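Local structure of putative Nitroreductase (Anabaena variabilis ATCC 29413, 3EO7) at residues Y303-C308 / C396-P401. The protein binds flavin mononucleotide and is probably an oxidoreductase of the nitroreductase family. Residues are numbered along the deposited sequence; the frame is centred on the assembly and turned at random.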
# COMPACT_ATOMS: atom_id res chain seq x y z
N TYR A 303 -16.28 -5.83 15.98
CA TYR A 303 -16.92 -7.10 16.39
C TYR A 303 -16.57 -7.49 17.81
O TYR A 303 -15.45 -7.86 18.09
CB TYR A 303 -16.50 -8.21 15.43
CG TYR A 303 -17.03 -8.02 14.03
CD1 TYR A 303 -18.39 -8.22 13.76
CD2 TYR A 303 -16.21 -7.63 12.99
CE1 TYR A 303 -18.90 -8.06 12.48
CE2 TYR A 303 -16.72 -7.46 11.71
CZ TYR A 303 -18.07 -7.68 11.46
OH TYR A 303 -18.60 -7.49 10.21
N ASN A 304 -17.53 -7.43 18.71
CA ASN A 304 -17.24 -7.74 20.08
C ASN A 304 -16.93 -9.22 20.30
O ASN A 304 -16.09 -9.55 21.15
CB ASN A 304 -18.41 -7.33 20.98
CG ASN A 304 -18.59 -5.82 21.07
OD1 ASN A 304 -17.61 -5.06 21.06
ND2 ASN A 304 -19.84 -5.38 21.21
N PHE A 305 -17.65 -10.11 19.60
CA PHE A 305 -17.54 -11.57 19.86
C PHE A 305 -17.42 -11.82 21.38
O PHE A 305 -16.46 -12.46 21.85
CB PHE A 305 -16.35 -12.20 19.08
CG PHE A 305 -16.49 -12.15 17.61
CD1 PHE A 305 -17.50 -12.87 16.96
CD2 PHE A 305 -15.61 -11.44 16.83
CE1 PHE A 305 -17.63 -12.82 15.57
CE2 PHE A 305 -15.74 -11.39 15.46
CZ PHE A 305 -16.75 -12.06 14.83
N PRO A 306 -18.41 -11.35 22.16
CA PRO A 306 -18.25 -11.36 23.63
C PRO A 306 -18.19 -12.73 24.31
O PRO A 306 -17.67 -12.84 25.41
CB PRO A 306 -19.49 -10.61 24.11
CG PRO A 306 -20.49 -10.80 23.04
CD PRO A 306 -19.73 -10.82 21.76
N PHE A 307 -18.72 -13.76 23.65
CA PHE A 307 -18.75 -15.07 24.24
C PHE A 307 -17.72 -16.00 23.63
O PHE A 307 -17.80 -17.20 23.83
CB PHE A 307 -20.14 -15.64 24.11
CG PHE A 307 -21.19 -14.75 24.67
CD1 PHE A 307 -21.11 -14.32 25.99
CD2 PHE A 307 -22.22 -14.27 23.88
CE1 PHE A 307 -22.06 -13.45 26.51
CE2 PHE A 307 -23.18 -13.44 24.40
CZ PHE A 307 -23.10 -13.02 25.72
N CYS A 308 -16.76 -15.44 22.91
CA CYS A 308 -15.66 -16.17 22.30
C CYS A 308 -14.39 -16.01 23.14
O CYS A 308 -14.20 -15.01 23.82
CB CYS A 308 -15.36 -15.65 20.89
SG CYS A 308 -16.61 -16.08 19.68
N CYS A 396 -9.34 -19.74 13.50
CA CYS A 396 -9.52 -18.42 12.97
C CYS A 396 -9.84 -17.49 14.12
O CYS A 396 -10.66 -17.81 14.98
CB CYS A 396 -10.62 -18.36 11.94
SG CYS A 396 -10.70 -16.68 11.18
N TYR A 397 -9.19 -16.33 14.09
CA TYR A 397 -9.32 -15.32 15.14
C TYR A 397 -9.63 -13.97 14.54
O TYR A 397 -9.05 -13.57 13.54
CB TYR A 397 -8.01 -15.19 15.93
CG TYR A 397 -7.60 -16.45 16.65
CD1 TYR A 397 -6.97 -17.48 15.97
CD2 TYR A 397 -7.87 -16.61 18.01
CE1 TYR A 397 -6.61 -18.62 16.61
CE2 TYR A 397 -7.49 -17.78 18.69
CZ TYR A 397 -6.87 -18.78 17.97
OH TYR A 397 -6.50 -19.94 18.62
N TYR A 398 -10.55 -13.26 15.15
CA TYR A 398 -10.72 -11.84 14.85
C TYR A 398 -9.63 -11.11 15.62
O TYR A 398 -9.37 -11.41 16.79
CB TYR A 398 -12.07 -11.36 15.36
CG TYR A 398 -12.28 -9.88 15.27
CD1 TYR A 398 -12.32 -9.23 14.04
CD2 TYR A 398 -12.53 -9.14 16.42
CE1 TYR A 398 -12.57 -7.85 13.95
CE2 TYR A 398 -12.82 -7.77 16.35
CZ TYR A 398 -12.84 -7.15 15.11
OH TYR A 398 -13.14 -5.81 15.06
N TYR A 399 -8.95 -10.16 14.98
CA TYR A 399 -7.99 -9.36 15.69
C TYR A 399 -8.63 -7.98 15.96
O TYR A 399 -9.10 -7.31 15.04
CB TYR A 399 -6.69 -9.19 14.91
CG TYR A 399 -5.72 -8.20 15.56
CD1 TYR A 399 -5.26 -8.39 16.87
CD2 TYR A 399 -5.26 -7.08 14.86
CE1 TYR A 399 -4.37 -7.48 17.47
CE2 TYR A 399 -4.40 -6.18 15.44
CZ TYR A 399 -3.95 -6.37 16.75
OH TYR A 399 -3.08 -5.47 17.33
N ALA A 400 -8.71 -7.65 17.25
CA ALA A 400 -9.29 -6.41 17.78
C ALA A 400 -8.11 -5.49 18.15
O ALA A 400 -7.54 -5.60 19.22
CB ALA A 400 -10.15 -6.72 19.04
N PRO A 401 -7.71 -4.60 17.24
CA PRO A 401 -6.51 -3.81 17.55
C PRO A 401 -6.65 -2.78 18.67
O PRO A 401 -5.66 -2.46 19.31
CB PRO A 401 -6.18 -3.14 16.23
CG PRO A 401 -7.46 -3.12 15.47
CD PRO A 401 -8.20 -4.36 15.88
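Tyr303, Phe305 and Tyr398 form a three-ring aromatic cluster that joins an irregular loop to strand 395-400 of the mixed sheet of a nitroreductase-family fold, illustrating how one strand tyrosine can serve two loop rings and a backbone amide at once. The CB of Tyr398 leads toward the loop, and with CG anti to the backbone N (chi1 172°) the ring then lies along the strand, its hydroxyl reaching the level of Tyr303 N. Tyr303 lays CB over one face of that ring, 4.0 Å from the centroid, a CH-pi contact. Its own ring turns an edge to the same face: the planes stand at 89°, and Tyr303 CD2 lies 3.8 Å from Tyr398 CE1. Phe305 adds an offset edge-to-face pair nearer the root of the side chain, its edge also toward the Tyr398 face, with CE2 3.7 Å from Tyr398 CB and the planes at 65°. Two residues along, Ala400 brings its backbone N beneath the opposite face. Outside the segments, Glu381 hydrogen-bonds the Tyr398 hydroxyl and Glu499 that of Tyr303, while Phe305 also rests on Ile409 of strand 405-411. Were Tyr398 an alanine, both loop rings would probably lose the face they share, and the Tyr303 amide and Glu381 their hydroxyl partner. The cluster lies away from the flavin site. Tyr303 N donates a nearly straight hydrogen bond of 3.3 Å to Tyr398 OH.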